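Local structure of endoglucanase (Clostridium thermocellum, 2C4X) at residues P5-P10 / Q81-S86; G39-Y44 / L75-N80. The protein probably acts as a cellulosomal cellulase, of which this C-terminal fragment comprises a PKD domain and CBM44, a module that binds beta-glucan chains and xyloglucan. The protein carries 1 engineered substitution. All blocks are in the same frame, centred on the assembly; numbering follows the deposited sequence.

Contact 1: P5-P10 / Q81-S86. With CA (calcium ion), chain B.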
ATOM      1  N   PRO A   5     -41.590   6.472  31.272  1.00 49.83           N
ATOM      2  CA  PRO A   5     -40.863   7.415  30.407  1.00 49.61           C
ATOM      3  C   PRO A   5     -39.426   6.953  30.104  1.00 49.07           C
ATOM      4  O   PRO A   5     -38.463   7.657  30.447  1.00 49.46           O
ATOM      5  CB  PRO A   5     -40.862   8.723  31.223  1.00 49.85           C
ATOM      6  CG  PRO A   5     -41.909   8.541  32.283  1.00 49.88           C
ATOM      7  CD  PRO A   5     -41.957   7.071  32.567  1.00 49.98           C
ATOM      8  N   GLU A   6     -39.304   5.794  29.448  1.00 47.83           N
ATOM      9  CA  GLU A   6     -38.023   5.086  29.257  1.00 46.68           C
ATOM     10  C   GLU A   6     -36.866   5.919  28.694  1.00 45.02           C
ATOM     11  O   GLU A   6     -36.996   6.552  27.642  1.00 45.08           O
ATOM     12  CB  GLU A   6     -38.237   3.850  28.375  1.00 47.29           C
ATOM     13  CG  GLU A   6     -38.363   2.537  29.139  1.00 49.97           C
ATOM     14  CD  GLU A   6     -37.012   1.873  29.405  1.00 53.37           C
ATOM     15  OE1 GLU A   6     -36.124   1.923  28.520  1.00 53.67           O
ATOM     16  OE2 GLU A   6     -36.849   1.284  30.499  1.00 54.89           O
ATOM     17  N   ASN A   7     -35.730   5.887  29.388  1.00 42.71           N
ATOM     18  CA  ASN A   7     -34.532   6.610  28.954  1.00 40.50           C
ATOM     19  C   ASN A   7     -34.006   6.141  27.591  1.00 39.22           C
ATOM     20  O   ASN A   7     -33.781   4.948  27.388  1.00 39.06           O
ATOM     21  CB  ASN A   7     -33.420   6.497  30.007  1.00 40.16           C
ATOM     22  CG  ASN A   7     -32.137   7.203  29.580  1.00 38.86           C
ATOM     23  OD1 ASN A   7     -32.178   8.275  28.977  1.00 37.41           O
ATOM     24  ND2 ASN A   7     -30.998   6.614  29.904  1.00 37.89           N
ATOM     25  N   GLN A   8     -33.817   7.084  26.667  1.00 37.65           N
ATOM     26  CA  GLN A   8     -33.167   6.794  25.386  1.00 36.44           C
ATOM     27  C   GLN A   8     -31.655   6.777  25.550  1.00 36.07           C
ATOM     28  O   GLN A   8     -31.078   7.677  26.194  1.00 35.47           O
ATOM     29  CB  GLN A   8     -33.550   7.822  24.320  1.00 36.15           C
ATOM     30  CG  GLN A   8     -35.010   7.809  23.956  1.00 35.24           C
ATOM     31  CD  GLN A   8     -35.402   8.965  23.056  1.00 33.08           C
ATOM     32  OE1 GLN A   8     -34.616   9.438  22.233  1.00 34.15           O
ATOM     33  NE2 GLN A   8     -36.622   9.422  23.212  1.00 32.07           N
ATOM     34  N   ALA A   9     -31.018   5.757  24.972  1.00 35.97           N
ATOM     35  CA  ALA A   9     -29.559   5.671  24.963  1.00 36.24           C
ATOM     36  C   ALA A   9     -28.986   6.759  24.050  1.00 36.27           C
ATOM     37  O   ALA A   9     -29.591   7.094  23.042  1.00 36.01           O
ATOM     38  CB  ALA A   9     -29.092   4.283  24.522  1.00 36.31           C
ATOM     39  N   PRO A  10     -27.829   7.332  24.424  1.00 36.48           N
ATOM     40  CA  PRO A  10     -27.269   8.413  23.626  1.00 36.82           C
ATOM     41  C   PRO A  10     -26.781   7.890  22.269  1.00 37.86           C
ATOM     42  O   PRO A  10     -26.671   6.674  22.076  1.00 37.95           O
ATOM     43  CB  PRO A  10     -26.090   8.921  24.469  1.00 36.41           C
ATOM     44  CG  PRO A  10     -25.746   7.788  25.400  1.00 36.76           C
ATOM     45  CD  PRO A  10     -27.009   7.002  25.609  1.00 36.22           C
ATOM     46  N   GLN A  81     -27.939   9.114  32.894  1.00 34.80           N
ATOM     47  CA  GLN A  81     -28.658   8.034  33.546  1.00 34.83           C
ATOM     48  C   GLN A  81     -27.973   6.662  33.415  1.00 35.16           C
ATOM     49  O   GLN A  81     -28.543   5.644  33.801  1.00 35.34           O
ATOM     50  CB  GLN A  81     -30.086   7.988  33.018  1.00 34.99           C
ATOM     51  CG  GLN A  81     -30.977   9.068  33.631  1.00 35.68           C
ATOM     52  CD  GLN A  81     -32.326   9.158  32.964  1.00 37.55           C
ATOM     53  OE1 GLN A  81     -33.327   8.744  33.536  1.00 39.49           O
ATOM     54  NE2 GLN A  81     -32.365   9.696  31.745  1.00 36.43           N
ATOM     55  N   GLY A  82     -26.758   6.645  32.870  1.00 34.78           N
ATOM     56  CA  GLY A  82     -25.968   5.418  32.757  1.00 35.22           C
ATOM     57  C   GLY A  82     -26.204   4.528  31.543  1.00 35.19           C
ATOM     58  O   GLY A  82     -25.640   3.433  31.468  1.00 35.38           O
ATOM     59  N   ALA A  83     -27.029   4.976  30.594  1.00 34.80           N
ATOM     60  CA  ALA A  83     -27.198   4.254  29.332  1.00 34.89           C
ATOM     61  C   ALA A  83     -26.088   4.628  28.349  1.00 35.11           C
ATOM     62  O   ALA A  83     -25.597   5.761  28.344  1.00 34.46           O
ATOM     63  CB  ALA A  83     -28.585   4.526  28.709  1.00 35.14           C
ATOM     64  N   SER A  84     -25.696   3.670  27.520  1.00 35.23           N
ATOM     65  CA  SER A  84     -24.581   3.895  26.617  1.00 36.01           C
ATOM     66  C   SER A  84     -24.792   3.330  25.214  1.00 35.82           C
ATOM     67  O   SER A  84     -25.625   2.443  25.007  1.00 35.96           O
ATOM     68  CB  SER A  84     -23.284   3.368  27.232  1.00 36.15           C
ATOM     69  OG  SER A  84     -23.384   1.986  27.478  1.00 38.63           O
ATOM     70  N   SER A  85     -24.035   3.887  24.265  1.00 35.72           N
ATOM     71  CA  SER A  85     -23.950   3.411  22.891  1.00 35.61           C
ATOM     72  C   SER A  85     -22.492   3.371  22.501  1.00 34.50           C
ATOM     73  O   SER A  85     -21.677   4.110  23.051  1.00 33.88           O
ATOM     74  CB  SER A  85     -24.656   4.387  21.942  1.00 35.91           C
ATOM     75  OG  SER A  85     -25.972   4.607  22.399  1.00 41.17           O
ATOM     76  N   SER A  86     -22.173   2.538  21.519  1.00 34.24           N
ATOM     77  CA  SER A  86     -20.818   2.468  21.003  1.00 33.67           C
ATOM     78  C   SER A  86     -20.767   2.665  19.492  1.00 33.76           C
ATOM     79  O   SER A  86     -21.727   2.329  18.775  1.00 33.61           O
ATOM     80  CB  SER A  86     -20.155   1.144  21.408  1.00 33.93           C
ATOM     81  OG  SER A  86     -20.572   0.073  20.586  1.00 34.86           O
TER
HETATM   82 CA    CA B1252     -30.604   9.522  27.659  1.00 36.44          CA
HETATM   83  O   HOH W   1     -34.478   9.939  30.197  1.00 41.61           O
HETATM   84  O   HOH W   2     -30.552  10.556  29.845  1.00 33.34           O
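Asn-7 and Gln-81 run their side chains in opposite directions, amide planes 37° apart, beside a calcium ion at one end of the PKD domain's beta-sandwich. The chain of Gln-81, extended beyond CG, carries NE2 to two waters. This NE2 lies 3.1 Å from Asn-7 OD1, too poorly angled for a hydrogen bond, and water 1 joins the two instead, donating to OD1 and accepting from NE2. NE2 also gives a hydrogen bond to water 2, a calcium ligand, which makes this long amide a second-shell partner of the ion. Asn-7 OD1 and Gln-8 O each bind calcium at 2.4 Å; Asp-36, Asp-38 and Asp-79 complete the protein ligands. After Gly-82, where a CB would be jammed against the carbonyl O of Gln-81, Ala-83 brings a small methyl into the contact: its CB is 3.4 Å from Asn-7 ND2 and 4.2 Å from Ala-9 CB. The CD of Pro-10's ring packs 3.3 Å from Ala-83 O. Ser-84 turns its side chain to strand 69-79, against Ile-76 and Thr-78, while its carbonyl O lies 4.0 Å from the methyl CB of Ala-9.

Contact 2: G39-Y44 / L75-N80. With CA (calcium ion), chain B.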
ATOM      1  N   GLY A  39     -31.372  13.831  27.489  1.00 36.16           N
ATOM      2  CA  GLY A  39     -30.541  14.121  28.653  1.00 36.22           C
ATOM      3  C   GLY A  39     -29.245  14.739  28.193  1.00 36.32           C
ATOM      4  O   GLY A  39     -29.234  15.516  27.238  1.00 36.34           O
ATOM      5  N   THR A  40     -28.156  14.391  28.874  1.00 36.33           N
ATOM      6  CA  THR A  40     -26.828  14.870  28.517  1.00 36.81           C
ATOM      7  C   THR A  40     -25.824  13.717  28.532  1.00 36.80           C
ATOM      8  O   THR A  40     -26.046  12.702  29.188  1.00 36.81           O
ATOM      9  CB  THR A  40     -26.341  15.993  29.473  1.00 37.21           C
ATOM     10  OG1 THR A  40     -26.365  15.516  30.822  1.00 37.89           O
ATOM     11  CG2 THR A  40     -27.244  17.234  29.378  1.00 37.35           C
ATOM     12  N   ILE A  41     -24.725  13.868  27.801  1.00 37.08           N
ATOM     13  CA  ILE A  41     -23.661  12.873  27.835  1.00 37.57           C
ATOM     14  C   ILE A  41     -22.778  13.156  29.043  1.00 37.64           C
ATOM     15  O   ILE A  41     -22.325  14.290  29.229  1.00 38.23           O
ATOM     16  CB  ILE A  41     -22.828  12.870  26.535  1.00 37.75           C
ATOM     17  CG1 ILE A  41     -23.680  12.360  25.370  1.00 38.05           C
ATOM     18  CG2 ILE A  41     -21.538  12.016  26.709  1.00 37.45           C
ATOM     19  CD1 ILE A  41     -23.108  12.684  24.007  1.00 38.66           C
ATOM     20  N   ALA A  42     -22.569  12.139  29.877  1.00 37.39           N
ATOM     21  CA  ALA A  42     -21.721  12.265  31.064  1.00 37.38           C
ATOM     22  C   ALA A  42     -20.243  12.065  30.734  1.00 37.53           C
ATOM     23  O   ALA A  42     -19.385  12.795  31.238  1.00 37.64           O
ATOM     24  CB  ALA A  42     -22.163  11.299  32.150  1.00 37.12           C
ATOM     25  N   TYR A  43     -19.933  11.079  29.894  1.00 37.50           N
ATOM     26  CA  TYR A  43     -18.544  10.842  29.538  1.00 37.71           C
ATOM     27  C   TYR A  43     -18.355  10.050  28.240  1.00 37.12           C
ATOM     28  O   TYR A  43     -19.302   9.465  27.685  1.00 36.23           O
ATOM     29  CB  TYR A  43     -17.735  10.252  30.716  1.00 39.03           C
ATOM     30  CG  TYR A  43     -18.353   9.040  31.362  1.00 39.87           C
ATOM     31  CD1 TYR A  43     -18.122   7.768  30.844  1.00 41.18           C
ATOM     32  CD2 TYR A  43     -19.170   9.161  32.488  1.00 40.79           C
ATOM     33  CE1 TYR A  43     -18.685   6.636  31.432  1.00 41.79           C
ATOM     34  CE2 TYR A  43     -19.749   8.047  33.079  1.00 41.33           C
ATOM     35  CZ  TYR A  43     -19.494   6.781  32.547  1.00 41.58           C
ATOM     36  OH  TYR A  43     -20.047   5.652  33.111  1.00 41.67           O
ATOM     37  N   TYR A  44     -17.120  10.104  27.757  1.00 36.33           N
ATOM     38  CA  TYR A  44     -16.689   9.473  26.522  1.00 36.29           C
ATOM     39  C   TYR A  44     -15.556   8.548  26.904  1.00 36.31           C
ATOM     40  O   TYR A  44     -14.588   8.989  27.534  1.00 36.62           O
ATOM     41  CB  TYR A  44     -16.155  10.536  25.549  1.00 36.09           C
ATOM     42  CG  TYR A  44     -17.150  11.624  25.208  1.00 36.23           C
ATOM     43  CD1 TYR A  44     -17.371  12.695  26.086  1.00 35.56           C
ATOM     44  CD2 TYR A  44     -17.874  11.586  24.011  1.00 35.33           C
ATOM     45  CE1 TYR A  44     -18.283  13.672  25.793  1.00 34.09           C
ATOM     46  CE2 TYR A  44     -18.786  12.568  23.704  1.00 35.60           C
ATOM     47  CZ  TYR A  44     -18.990  13.612  24.603  1.00 36.18           C
ATOM     48  OH  TYR A  44     -19.891  14.606  24.314  1.00 36.42           O
ATOM     49  N   LEU A  75     -15.521   3.891  20.556  1.00 33.92           N
ATOM     50  CA  LEU A  75     -16.000   4.916  21.465  1.00 34.00           C
ATOM     51  C   LEU A  75     -17.265   4.434  22.137  1.00 34.37           C
ATOM     52  O   LEU A  75     -18.190   3.978  21.467  1.00 34.04           O
ATOM     53  CB  LEU A  75     -16.313   6.212  20.705  1.00 33.61           C
ATOM     54  CG  LEU A  75     -17.157   7.278  21.428  1.00 34.06           C
ATOM     55  CD1 LEU A  75     -16.342   7.947  22.551  1.00 33.35           C
ATOM     56  CD2 LEU A  75     -17.677   8.320  20.420  1.00 33.26           C
ATOM     57  N   ILE A  76     -17.311   4.561  23.459  1.00 34.79           N
ATOM     58  CA  ILE A  76     -18.546   4.398  24.204  1.00 34.62           C
ATOM     59  C   ILE A  76     -18.934   5.736  24.846  1.00 35.04           C
ATOM     60  O   ILE A  76     -18.139   6.377  25.541  1.00 34.36           O
ATOM     61  CB  ILE A  76     -18.442   3.288  25.271  1.00 35.07           C
ATOM     62  CG1 ILE A  76     -18.154   1.933  24.612  1.00 34.42           C
ATOM     63  CG2 ILE A  76     -19.740   3.191  26.100  1.00 34.04           C
ATOM     64  CD1 ILE A  76     -17.716   0.836  25.592  1.00 35.41           C
ATOM     65  N   VAL A  77     -20.176   6.130  24.606  1.00 35.06           N
ATOM     66  CA  VAL A  77     -20.740   7.356  25.129  1.00 35.34           C
ATOM     67  C   VAL A  77     -21.800   6.982  26.161  1.00 35.44           C
ATOM     68  O   VAL A  77     -22.664   6.139  25.896  1.00 35.44           O
ATOM     69  CB  VAL A  77     -21.352   8.181  23.957  1.00 35.76           C
ATOM     70  CG1 VAL A  77     -22.267   9.260  24.453  1.00 37.56           C
ATOM     71  CG2 VAL A  77     -20.253   8.781  23.096  1.00 35.01           C
ATOM     72  N   THR A  78     -21.732   7.601  27.341  1.00 34.81           N
ATOM     73  CA  THR A  78     -22.647   7.281  28.421  1.00 34.96           C
ATOM     74  C   THR A  78     -23.377   8.540  28.847  1.00 34.72           C
ATOM     75  O   THR A  78     -22.755   9.586  29.032  1.00 34.38           O
ATOM     76  CB  THR A  78     -21.891   6.645  29.620  1.00 35.16           C
ATOM     77  OG1 THR A  78     -21.107   5.546  29.140  1.00 36.68           O
ATOM     78  CG2 THR A  78     -22.841   6.157  30.719  1.00 34.26           C
ATOM     79  N   ASP A  79     -24.698   8.434  28.977  1.00 34.48           N
ATOM     80  CA  ASP A  79     -25.523   9.575  29.374  1.00 34.45           C
ATOM     81  C   ASP A  79     -25.634   9.742  30.902  1.00 34.75           C
ATOM     82  O   ASP A  79     -25.061   8.946  31.671  1.00 34.88           O
ATOM     83  CB  ASP A  79     -26.898   9.541  28.677  1.00 34.05           C
ATOM     84  CG  ASP A  79     -27.813   8.445  29.196  1.00 33.76           C
ATOM     85  OD1 ASP A  79     -27.591   7.922  30.298  1.00 34.08           O
ATOM     86  OD2 ASP A  79     -28.797   8.118  28.504  1.00 34.13           O
ATOM     87  N   ASN A  80     -26.353  10.784  31.322  1.00 34.86           N
ATOM     88  CA  ASN A  80     -26.556  11.123  32.740  1.00 35.06           C
ATOM     89  C   ASN A  80     -27.295  10.058  33.572  1.00 35.07           C
ATOM     90  O   ASN A  80     -27.269  10.094  34.803  1.00 35.04           O
ATOM     91  CB  ASN A  80     -27.274  12.480  32.867  1.00 34.79           C
ATOM     92  CG  ASN A  80     -28.650  12.491  32.192  1.00 35.16           C
ATOM     93  OD1 ASN A  80     -28.762  12.341  30.979  1.00 34.73           O
ATOM     94  ND2 ASN A  80     -29.699  12.678  32.986  1.00 34.18           N
TER
HETATM   95 CA    CA B1252     -30.604   9.522  27.659  1.00 36.44          CA
HETATM   96  O   HOH W   2     -30.552  10.556  29.845  1.00 33.34           O
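Ile-41 and Val-77 make the tight part of this antiparallel strand pair, with Ile-41 CG1 only 3.5 Å from Val-77 CG1. Tyr-44 lies on the same face: its CD2 meets Val-77 CG2, its CB meets Leu-75 CD1, and Ile-41 CG2 sits over the rim of its ring. Branched aliphatic and aromatic residues suit this largely buried side. Ala-42 and Tyr-43 form a classic beta bulge opposite Thr-78, whose O accepts a 2.7 Å bond from Ala-42 N and a weak one from Tyr-43 N. On the other face buried Thr-78 packs against the exposed ring of Tyr-43, its CB making a CH-pi contact 4.0 Å from the centroid. The loose, solvent side is the polar end at Thr-40 and Asn-80: Asn-80 OD1 accepts from Thr-40 N at 3.0 Å and from water 2. Gly-39 CA passes 3.4 Å from that oxygen, where a CB would collide with it. Buried Asp-79, by contrast, binds calcium through OD2, while OD1 accepts from the backbone N of Gln-81 and of Ala-83. Strand 69-79 lies between strands 41-47 and 84-93 in the sheet, and strand 53-56 flanks 41-47 on its other side.

Overall arrangement
Contact 2 is nested in the chain between the segments of contact 1, and their centres lie about 8 Å apart. Contact 1 is a surface contact of small and polar residues, between a segment without regular structure and the start of strand 84-93. Contact 2 is partly buried and pairs two neighbouring strands through backbone bonds and apolar packing. Strand 69-79 connects them, since Ser-85 O probably accepts from Val-77 N. Each contact contributes ligands to the same calcium, and water 2 belongs to both. Asn-7 ND2 probably donates to Asp-79 OD2, a second tie beside the shared metal between the N-terminal segment and the sheet.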